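Local coordinates for protein NegoA.19184.a (Neisseria gonorrhoeae, PDB 5UEB) that is of unknown function but belongs to the DUF4265 family and folds into two antiparallel beta sheets with two helices, at residues E26-S30 against Q42-A48. Residues are numbered along the deposited sequence.
Sequences EEILS and QEIPLFA
Residues 26-30 form an extended strand (phi -83 to -136°, psi 131 to 149°), while 42-48 is an irregular loop running antiparallel to it, with CA separations of 5.8 Å for Ser30-Gln42 and 6.6 Å for Glu27-Ala48. Glu27, buried and fully extended (chi1 t, chi2 t), spans the gap: OE1 accepts Leu46 N at 2.8 Å, and OE2 accepts Phe47 N and Ala48 N, both at 2.9 Å. The carboxylate thus accepts hydrogen bonds from three successive backbone amides where Leu46 and Phe47 turn (psi -40° and -35°). Ile28 O is bridged to Glu43 OE2 by a water at 2.8 and 2.6 Å. Leu29 CD1 packs on Pro45 CG at 4.2 Å. At Ser30, N donates to Glu43 OE2 (2.7 Å), and O accepts Gln42 N (2.9 Å), continuing the sheet pairing just beyond strand 39-41. Strand 10-18 pairs with 24-33 through Glu27-Val15 and Leu29-Leu13 backbone bonds; across the loop, Pro45 O and Leu46 O bind Ser112 OG and Tyr110 OH of strand 110-115, joining the two sheets.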
loop_
_atom_site.group_PDB
_atom_site.type_symbol
_atom_site.label_atom_id
_atom_site.label_comp_id
_atom_site.label_asym_id
_atom_site.label_seq_id
_atom_site.Cartn_x
_atom_site.Cartn_y
_atom_site.Cartn_z
ATOM N N GLU B 26 -8.143 -8.668 -11.345
ATOM C CA GLU B 26 -8.098 -9.596 -10.223
ATOM C C GLU B 26 -7.095 -10.695 -10.533
ATOM O O GLU B 26 -7.044 -11.189 -11.663
ATOM C CB GLU B 26 -9.480 -10.226 -9.987
ATOM C CG GLU B 26 -10.525 -9.220 -9.552
ATOM C CD GLU B 26 -11.879 -9.842 -9.289
ATOM O OE1 GLU B 26 -11.963 -11.086 -9.215
ATOM O OE2 GLU B 26 -12.861 -9.081 -9.163
ATOM N N GLU B 27 -6.298 -11.078 -9.530
ATOM C CA GLU B 27 -5.418 -12.240 -9.635
ATOM C C GLU B 27 -5.648 -13.139 -8.428
ATOM O O GLU B 27 -5.638 -12.663 -7.291
ATOM C CB GLU B 27 -3.938 -11.830 -9.678
ATOM C CG GLU B 27 -3.018 -13.045 -9.694
ATOM C CD GLU B 27 -1.562 -12.724 -9.960
ATOM O OE1 GLU B 27 -0.783 -13.686 -10.008
ATOM O OE2 GLU B 27 -1.195 -11.539 -10.125
ATOM N N ILE B 28 -5.834 -14.440 -8.668
ATOM C CA ILE B 28 -6.010 -15.418 -7.593
ATOM C C ILE B 28 -4.665 -16.055 -7.282
ATOM O O ILE B 28 -3.951 -16.487 -8.196
ATOM C CB ILE B 28 -7.041 -16.491 -7.969
ATOM C CG1 ILE B 28 -8.392 -15.833 -8.224
ATOM C CG2 ILE B 28 -7.158 -17.536 -6.840
ATOM C CD1 ILE B 28 -9.467 -16.800 -8.713
ATOM N N LEU B 29 -4.311 -16.108 -5.995
ATOM C CA LEU B 29 -3.059 -16.703 -5.538
ATOM C C LEU B 29 -3.337 -17.859 -4.583
ATOM O O LEU B 29 -4.159 -17.742 -3.668
ATOM C CB LEU B 29 -2.194 -15.669 -4.811
ATOM C CG LEU B 29 -1.688 -14.507 -5.665
ATOM C CD1 LEU B 29 -1.065 -13.451 -4.766
ATOM C CD2 LEU B 29 -0.685 -14.985 -6.692
ATOM N N SER B 30 -2.636 -18.964 -4.789
ATOM C CA SER B 30 -2.731 -20.103 -3.892
ATOM C C SER B 30 -1.818 -19.904 -2.689
ATOM O O SER B 30 -0.762 -19.272 -2.778
ATOM C CB SER B 30 -2.324 -21.385 -4.619
ATOM O OG SER B 30 -3.193 -21.653 -5.706
ATOM N N GLN B 42 1.835 -18.635 -1.577
ATOM C CA GLN B 42 2.723 -19.716 -1.994
ATOM C C GLN B 42 2.892 -19.809 -3.509
ATOM O O GLN B 42 3.316 -20.849 -4.026
ATOM C CB GLN B 42 2.249 -21.038 -1.389
ATOM C CG GLN B 42 2.294 -21.005 0.136
ATOM C CD GLN B 42 1.936 -22.329 0.739
ATOM O OE1 GLN B 42 0.888 -22.898 0.432
ATOM N NE2 GLN B 42 2.807 -22.847 1.606
ATOM N N GLU B 43 2.574 -18.742 -4.233
ATOM C CA GLU B 43 2.838 -18.652 -5.657
ATOM C C GLU B 43 3.481 -17.305 -5.925
ATOM O O GLU B 43 3.281 -16.350 -5.169
ATOM C CB GLU B 43 1.539 -18.705 -6.481
ATOM C CG GLU B 43 0.781 -20.008 -6.397
ATOM C CD GLU B 43 -0.329 -20.065 -7.422
ATOM O OE1 GLU B 43 -0.131 -20.690 -8.483
ATOM O OE2 GLU B 43 -1.401 -19.463 -7.177
ATOM N N ILE B 44 4.258 -17.235 -7.003
ATOM C CA ILE B 44 4.829 -15.961 -7.451
ATOM C C ILE B 44 3.723 -15.156 -8.126
ATOM O O ILE B 44 3.144 -15.632 -9.112
ATOM C CB ILE B 44 5.978 -16.206 -8.431
ATOM C CG1 ILE B 44 7.072 -17.033 -7.763
ATOM C CG2 ILE B 44 6.551 -14.861 -8.913
ATOM C CD1 ILE B 44 8.106 -17.544 -8.738
ATOM N N PRO B 45 3.397 -13.950 -7.657
ATOM C CA PRO B 45 2.336 -13.172 -8.314
ATOM C C PRO B 45 2.738 -12.807 -9.738
ATOM O O PRO B 45 3.850 -12.337 -9.983
ATOM C CB PRO B 45 2.212 -11.924 -7.428
ATOM C CG PRO B 45 2.765 -12.363 -6.074
ATOM C CD PRO B 45 3.906 -13.282 -6.443
ATOM N N LEU B 46 1.823 -13.043 -10.684
ATOM C CA LEU B 46 2.106 -12.764 -12.088
ATOM C C LEU B 46 1.956 -11.286 -12.414
ATOM O O LEU B 46 2.753 -10.738 -13.184
ATOM C CB LEU B 46 1.184 -13.588 -12.995
ATOM C CG LEU B 46 1.487 -15.086 -13.074
ATOM C CD1 LEU B 46 0.372 -15.789 -13.856
ATOM C CD2 LEU B 46 2.841 -15.305 -13.739
ATOM N N PHE B 47 0.929 -10.630 -11.863
ATOM C CA PHE B 47 0.575 -9.275 -12.288
ATOM C C PHE B 47 0.333 -8.310 -11.134
ATOM O O PHE B 47 0.622 -7.113 -11.261
ATOM C CB PHE B 47 -0.684 -9.308 -13.156
ATOM C CG PHE B 47 -0.554 -10.173 -14.368
ATOM C CD1 PHE B 47 0.230 -9.773 -15.433
ATOM C CD2 PHE B 47 -1.212 -11.389 -14.437
ATOM C CE1 PHE B 47 0.358 -10.574 -16.549
ATOM C CE2 PHE B 47 -1.087 -12.191 -15.549
ATOM C CZ PHE B 47 -0.298 -11.786 -16.598
ATOM N N ALA B 48 -0.224 -8.792 -10.032
ATOM C CA ALA B 48 -0.556 -7.898 -8.935
ATOM C C ALA B 48 0.728 -7.306 -8.366
ATOM O O ALA B 48 1.695 -8.044 -8.128
ATOM C CB ALA B 48 -1.322 -8.640 -7.842
HETATM O O HOH W 1 -3.117 -19.031 -9.050
#